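Local structure of Lmo2445 protein (Listeria monocytogenes EGD-e, 5HZL) at residues A[45-48]-A[49-52]; A[65-68]-A[69-72]; A[255-258]-A[259-263]. The protein is of unknown function but belongs to the secreted internalin-like leucine-rich-repeat proteins, binds calcium and may take part in adhesion or interaction with the host. All blocks are in the same frame, centred on the assembly; numbering follows the deposited sequence.

Contact 1: A[45-48]-A[49-52]; sequences TITQ and ADLD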
loop_
_atom_site.group_PDB
_atom_site.type_symbol
_atom_site.label_atom_id
_atom_site.label_comp_id
_atom_site.label_asym_id
_atom_site.label_seq_id
_atom_site.Cartn_x
_atom_site.Cartn_y
_atom_site.Cartn_z
ATOM N N THR A 45 27.553 -12.937 -23.594
ATOM C CA THR A 45 26.459 -13.850 -23.832
ATOM C C THR A 45 26.120 -14.661 -22.593
ATOM O O THR A 45 27.010 -15.110 -21.869
ATOM C CB THR A 45 26.827 -14.789 -24.993
ATOM O OG1 THR A 45 27.035 -14.001 -26.165
ATOM C CG2 THR A 45 25.734 -15.792 -25.283
ATOM N N ILE A 46 24.820 -14.830 -22.363
ATOM C CA ILE A 46 24.306 -15.621 -21.254
ATOM C C ILE A 46 23.424 -16.737 -21.792
ATOM O O ILE A 46 22.807 -16.612 -22.865
ATOM C CB ILE A 46 23.512 -14.794 -20.227
ATOM C CG1 ILE A 46 22.346 -14.039 -20.904
ATOM C CG2 ILE A 46 24.466 -13.845 -19.523
ATOM C CD1 ILE A 46 21.420 -13.331 -19.940
ATOM N N THR A 47 23.365 -17.815 -21.019
ATOM C CA THR A 47 22.598 -18.990 -21.358
ATOM C C THR A 47 21.474 -19.123 -20.377
ATOM O O THR A 47 21.464 -18.432 -19.363
ATOM C CB THR A 47 23.481 -20.255 -21.250
ATOM O OG1 THR A 47 23.953 -20.391 -19.901
ATOM C CG2 THR A 47 24.688 -20.176 -22.205
ATOM N N GLN A 48 20.531 -20.017 -20.669
ATOM C CA GLN A 48 19.428 -20.264 -19.750
ATOM C C GLN A 48 20.023 -20.842 -18.451
ATOM O O GLN A 48 19.487 -20.594 -17.376
ATOM C CB GLN A 48 18.357 -21.177 -20.360
ATOM C CG GLN A 48 17.172 -21.451 -19.430
ATOM C CD GLN A 48 16.407 -20.202 -19.025
ATOM O OE1 GLN A 48 15.949 -19.431 -19.871
ATOM N NE2 GLN A 48 16.237 -20.014 -17.721
ATOM N N ALA A 49 21.130 -21.589 -18.569
ATOM C CA ALA A 49 21.839 -22.153 -17.410
ATOM C C ALA A 49 22.409 -21.052 -16.507
ATOM O O ALA A 49 22.481 -21.240 -15.291
ATOM C CB ALA A 49 22.948 -23.082 -17.854
ATOM N N ASP A 50 22.826 -19.923 -17.094
ATOM C CA ASP A 50 23.338 -18.782 -16.312
ATOM C C ASP A 50 22.176 -18.140 -15.536
ATOM O O ASP A 50 22.308 -17.853 -14.337
ATOM C CB ASP A 50 24.039 -17.722 -17.189
ATOM C CG ASP A 50 25.415 -18.167 -17.708
ATOM O OD1 ASP A 50 26.188 -18.776 -16.936
ATOM O OD2 ASP A 50 25.752 -17.851 -18.876
ATOM N N LEU A 51 21.041 -17.920 -16.201
ATOM C CA LEU A 51 19.884 -17.334 -15.508
ATOM C C LEU A 51 19.386 -18.245 -14.374
ATOM O O LEU A 51 18.858 -17.757 -13.362
ATOM C CB LEU A 51 18.732 -17.003 -16.464
ATOM C CG LEU A 51 18.967 -15.969 -17.566
ATOM C CD1 LEU A 51 17.658 -15.682 -18.293
ATOM C CD2 LEU A 51 19.525 -14.685 -16.977
ATOM N N ASP A 52 19.561 -19.559 -14.533
ATOM C CA ASP A 52 19.137 -20.516 -13.498
ATOM C C ASP A 52 19.975 -20.485 -12.196
ATOM O O ASP A 52 19.529 -21.005 -11.165
ATOM C CB ASP A 52 19.003 -21.929 -14.088
ATOM C CG ASP A 52 17.812 -22.052 -15.066
ATOM O OD1 ASP A 52 17.004 -21.087 -15.176
ATOM O OD2 ASP A 52 17.660 -23.118 -15.709
#

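Contact 2: A[65-68]-A[69-72]; sequences TGED and LSVL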
loop_
_atom_site.group_PDB
_atom_site.type_symbol
_atom_site.label_atom_id
_atom_site.label_comp_id
_atom_site.label_asym_id
_atom_site.label_seq_id
_atom_site.Cartn_x
_atom_site.Cartn_y
_atom_site.Cartn_z
ATOM N N THR A 65 11.817 2.463 -13.388
ATOM C CA THR A 65 10.390 2.685 -13.493
ATOM C C THR A 65 9.764 1.325 -13.756
ATOM O O THR A 65 10.482 0.359 -13.936
ATOM C CB THR A 65 10.061 3.597 -14.688
ATOM O OG1 THR A 65 10.528 2.992 -15.901
ATOM C CG2 THR A 65 10.718 4.941 -14.530
ATOM N N GLY A 66 8.433 1.252 -13.777
ATOM C CA GLY A 66 7.701 0.007 -14.079
ATOM C C GLY A 66 8.074 -0.500 -15.471
ATOM O O GLY A 66 8.331 -1.687 -15.642
ATOM N N GLU A 67 8.087 0.409 -16.455
ATOM C CA GLU A 67 8.501 0.107 -17.840
ATOM C C GLU A 67 9.858 -0.573 -17.893
ATOM O O GLU A 67 10.031 -1.564 -18.587
ATOM C CB GLU A 67 8.631 1.402 -18.653
ATOM C CG GLU A 67 7.384 1.942 -19.333
ATOM C CD GLU A 67 7.066 1.207 -20.633
ATOM O OE1 GLU A 67 6.459 1.825 -21.539
ATOM O OE2 GLU A 67 7.452 0.028 -20.782
ATOM N N ASP A 68 10.828 -0.005 -17.184
ATOM C CA ASP A 68 12.175 -0.572 -17.140
ATOM C C ASP A 68 12.093 -2.011 -16.669
ATOM O O ASP A 68 12.583 -2.899 -17.333
ATOM C CB ASP A 68 13.101 0.227 -16.200
ATOM C CG ASP A 68 13.413 1.645 -16.704
ATOM O OD1 ASP A 68 13.436 1.851 -17.935
ATOM O OD2 ASP A 68 13.677 2.543 -15.857
ATOM N N LEU A 69 11.437 -2.227 -15.534
ATOM C CA LEU A 69 11.293 -3.574 -14.967
ATOM C C LEU A 69 10.560 -4.591 -15.829
ATOM O O LEU A 69 10.816 -5.780 -15.707
ATOM C CB LEU A 69 10.598 -3.524 -13.599
ATOM C CG LEU A 69 11.363 -2.911 -12.433
ATOM C CD1 LEU A 69 10.453 -2.778 -11.225
ATOM C CD2 LEU A 69 12.593 -3.735 -12.088
ATOM N N SER A 70 9.655 -4.138 -16.682
ATOM C CA SER A 70 8.887 -5.061 -17.525
ATOM C C SER A 70 9.790 -5.889 -18.443
ATOM O O SER A 70 9.427 -6.977 -18.884
ATOM C CB SER A 70 7.795 -4.324 -18.305
ATOM O OG SER A 70 8.341 -3.345 -19.149
ATOM N N VAL A 71 10.973 -5.350 -18.702
ATOM C CA VAL A 71 11.999 -6.027 -19.500
ATOM C C VAL A 71 12.393 -7.410 -18.934
ATOM O O VAL A 71 12.794 -8.291 -19.705
ATOM C CB VAL A 71 13.212 -5.084 -19.680
ATOM C CG1 VAL A 71 14.510 -5.817 -19.888
ATOM C CG2 VAL A 71 12.942 -4.095 -20.812
ATOM N N LEU A 72 12.264 -7.593 -17.613
ATOM C CA LEU A 72 12.564 -8.875 -16.947
ATOM C C LEU A 72 11.736 -10.033 -17.534
ATOM O O LEU A 72 12.203 -11.188 -17.565
ATOM C CB LEU A 72 12.360 -8.779 -15.434
ATOM C CG LEU A 72 13.325 -7.858 -14.675
ATOM C CD1 LEU A 72 12.909 -7.693 -13.219
ATOM C CD2 LEU A 72 14.765 -8.353 -14.757
#

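Contact 3: A[255-258]-A[259-263]; sequences PTYD and GSYMY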
loop_
_atom_site.group_PDB
_atom_site.type_symbol
_atom_site.label_atom_id
_atom_site.label_comp_id
_atom_site.label_asym_id
_atom_site.label_seq_id
_atom_site.Cartn_x
_atom_site.Cartn_y
_atom_site.Cartn_z
ATOM N N PRO A 255 -19.732 8.770 19.835
ATOM C CA PRO A 255 -21.030 8.339 19.311
ATOM C C PRO A 255 -21.276 6.831 19.362
ATOM O O PRO A 255 -20.403 6.055 19.758
ATOM C CB PRO A 255 -20.990 8.817 17.857
ATOM C CG PRO A 255 -19.547 8.800 17.513
ATOM C CD PRO A 255 -18.860 9.271 18.756
ATOM N N THR A 256 -22.480 6.445 18.956
ATOM C CA THR A 256 -22.908 5.050 18.927
ATOM C C THR A 256 -23.398 4.714 17.517
ATOM O O THR A 256 -23.999 5.555 16.842
ATOM C CB THR A 256 -24.042 4.817 19.941
ATOM O OG1 THR A 256 -25.147 5.653 19.613
ATOM C CG2 THR A 256 -23.594 5.162 21.361
ATOM N N TYR A 257 -23.146 3.489 17.078
ATOM C CA TYR A 257 -23.572 3.061 15.751
ATOM C C TYR A 257 -25.027 2.571 15.746
ATOM O O TYR A 257 -25.420 1.786 16.626
ATOM C CB TYR A 257 -22.659 1.946 15.250
ATOM C CG TYR A 257 -23.002 1.479 13.858
ATOM C CD1 TYR A 257 -22.785 2.317 12.752
ATOM C CD2 TYR A 257 -23.522 0.203 13.624
ATOM C CE1 TYR A 257 -23.092 1.904 11.461
ATOM C CE2 TYR A 257 -23.827 -0.217 12.332
ATOM C CZ TYR A 257 -23.606 0.638 11.254
ATOM O OH TYR A 257 -23.902 0.244 9.966
ATOM N N ASP A 258 -25.822 3.037 14.769
ATOM C CA ASP A 258 -27.229 2.599 14.628
ATOM C C ASP A 258 -27.698 2.450 13.168
ATOM O O ASP A 258 -28.904 2.350 12.931
ATOM C CB ASP A 258 -28.227 3.432 15.504
ATOM C CG ASP A 258 -28.275 4.936 15.161
ATOM O OD1 ASP A 258 -27.628 5.417 14.209
ATOM O OD2 ASP A 258 -28.993 5.663 15.876
ATOM N N GLY A 259 -26.771 2.414 12.202
ATOM C CA GLY A 259 -27.160 2.254 10.779
ATOM C C GLY A 259 -26.481 3.096 9.703
ATOM O O GLY A 259 -26.723 2.858 8.509
ATOM N N SER A 260 -25.661 4.081 10.095
ATOM C CA SER A 260 -24.932 4.921 9.110
ATOM C C SER A 260 -23.550 5.300 9.625
ATOM O O SER A 260 -23.282 5.231 10.835
ATOM C CB SER A 260 -25.690 6.219 8.790
ATOM O OG SER A 260 -25.632 7.144 9.865
ATOM N N TYR A 261 -22.678 5.716 8.710
ATOM C CA TYR A 261 -21.332 6.139 9.106
ATOM C C TYR A 261 -21.185 7.652 9.025
ATOM O O TYR A 261 -20.072 8.161 8.988
ATOM C CB TYR A 261 -20.238 5.439 8.299
ATOM C CG TYR A 261 -20.171 3.937 8.456
ATOM C CD1 TYR A 261 -19.979 3.350 9.700
ATOM C CD2 TYR A 261 -20.213 3.102 7.352
ATOM C CE1 TYR A 261 -19.891 1.968 9.851
ATOM C CE2 TYR A 261 -20.117 1.711 7.488
ATOM C CZ TYR A 261 -19.953 1.143 8.742
ATOM O OH TYR A 261 -19.856 -0.239 8.855
HETATM N N MSE A 262 -22.303 8.372 9.016
HETATM C CA MSE A 262 -22.243 9.829 8.958
HETATM C C MSE A 262 -22.100 10.375 10.347
HETATM O O MSE A 262 -22.750 9.907 11.262
HETATM C CB MSE A 262 -23.475 10.445 8.323
HETATM C CG MSE A 262 -23.725 9.900 6.916
HETATM SE SE MSE A 262 -22.276 10.237 5.612
HETATM C CE MSE A 262 -22.368 12.202 5.515
ATOM N N TYR A 263 -21.219 11.358 10.513
ATOM C CA TYR A 263 -20.989 12.012 11.803
ATOM C C TYR A 263 -21.228 13.508 11.586
ATOM O O TYR A 263 -20.683 14.108 10.655
ATOM C CB TYR A 263 -19.580 11.739 12.336
ATOM C CG TYR A 263 -19.377 12.311 13.708
ATOM C CD1 TYR A 263 -19.821 11.629 14.834
ATOM C CD2 TYR A 263 -18.758 13.536 13.895
ATOM C CE1 TYR A 263 -19.658 12.159 16.115
ATOM C CE2 TYR A 263 -18.586 14.069 15.174
ATOM C CZ TYR A 263 -19.037 13.380 16.280
ATOM O OH TYR A 263 -18.862 13.906 17.540
HETATM O O HOH W 1 -25.090 5.068 12.941
#

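Contact 1: A[45-48]-A[49-52]
D50 reaches back over the start of its own helix and trades two bonds with T47, each side chain taking the other residue's backbone N-H, which closes a capping box at the helix N-terminus. OD2 of D50 accepts the backbone N of T47 at 3.2 Å, on the anti side of the carboxylate and 28° out of its plane. In return, OG1 of T47 accepts the backbone N of D50 at 3.1 Å. The threonine can do this because its chi1 of 61° sets OG1 between the backbone N and the carbonyl carbon, turned toward the first turn of the helix; the same hydroxyl lies 3.3 Å from OD2 of D50 and gives it a weak bond. From the next residue, Q48, the bent side chain carries NE2 forward one turn to OD1 of D52 at 2.9 Å. The carboxylate oxygen lies in the plane of the amide, whereas the nitrogen meets the carboxylate from above its plane. Both groups have further partners: V76 O for NE2, and T78 OG1 for the aspartate oxygen. On the buried side, CD1 of I46 packs on CD2 of L51 at 3.8 Å, joining the end of strand 45-46 to the helix inside the N-terminal internalin domain. Negative charge at the helix N-terminus should be welcomed by the helix dipole, so D50 probably stays ionised while it fixes the turn from strand to helix.

Contact 2: A[65-68]-A[69-72]
L69 N bonds to O of T65 at 3.2 Å within the short helix 66-70, the crossover helix of a beta-alpha-beta unit between strands 56-58 and 82-84 of the leucine-rich-repeat sheet. The N-H...O is nearly straight, 170° at the hydrogen. The tight part is the inner side. L69 is buried there, its CG 3.7 Å from that same oxygen of T65, and its isobutyl group continues onto L59, I90 and L93. T65 and D68 close the N-terminus as a capping box: OG1 of T65 accepts D68 N, while OD2 of D68 takes the backbone N of T65 at 3.1 Å, approached from above the carboxylate plane. The solvent side is looser. E67 is exposed, and its bent chain brings OE2 no nearer than 3.9 Å to OG of S70. V71 is a separate case, only partly exposed and covered by F24 of the N-terminal region. Beyond S70 the chain winds into a 3-10 turn, in which V71 N bonds to O of D68 and L72 N to O of L69. With chi1 at 60°, the serine hydroxyl folds back over its own helix, and OG of S70 donates a hydrogen bond to O of E67, though the modelled 2.5 Å between these two oxygens is too short to be trusted in detail.

Contact 3: A[255-258]-A[259-263]
The turn leading into strand 262-264 of the C-terminal domain, a region of the E-set class by sequence, brings P255 against Y263, and Y257 against G259, S260 and Y261. The chain reverses at D258 and G259, the end-to-end directions of 255-258 and 259-263 lying 152° apart. Y257 does most of the touching. Its CG stands anti to the backbone N, chi1 -178°, which swings the ring back across the turn. One face is covered by G259 N, 3.7 Å above the plane and over the ring centre, while O of S260 comes to the ring edge, 3.4 Å from CE1. The ring of Y261 lies beside it: with planes 25° apart and centroids 5.3 Å apart, the rings are nearly parallel but offset, with little overlap, and the closest atoms are the two CE1 carbons at 3.6 Å. G259 has a backbone shape in which a side chain would collide with O of D258. Inside the bend a water bridges the backbone, accepting from D258 N at 2.8 Å and from S260 N at 3.1 Å. Where the two arms of the turn part, CG of P255 packs on CE1 of Y263 at 3.6 Å, proline and ring crossing at about a right angle. The side chain of D258 lies about 3 Å from a bound calcium; that of Y261 touches E163, which with E187 binds calcium. Strand 262-264 pairs antiparallel with 219-221, through backbone bonds of Y261 to V222 and Y263 to V220, while P255, Y261 and Y263 pack on helix 223-227.

How the contacts relate
Contacts 1, 2 and 3 follow one another along the chain, none overlapping the next. Contacts 1 and 2 lie on the same side of the chain's centre, their centres about 20 Å apart and their nearest atoms about 7 Å apart without touching: the first in the N-terminal cap, the second in the crossover that leads from strand 56-58 to strand 82-84, at the start of the parallel repeat sheet. Contact 3 sits in the C-terminal domain, its centre about 61 Å from that of contact 1 and about 46 Å from that of contact 2. Most of the seven-stranded repeat sheet separates contact 3 from the other two, so the set marks both ends of an elongated protein. Two are helix N-caps; the third is a turn entering a strand.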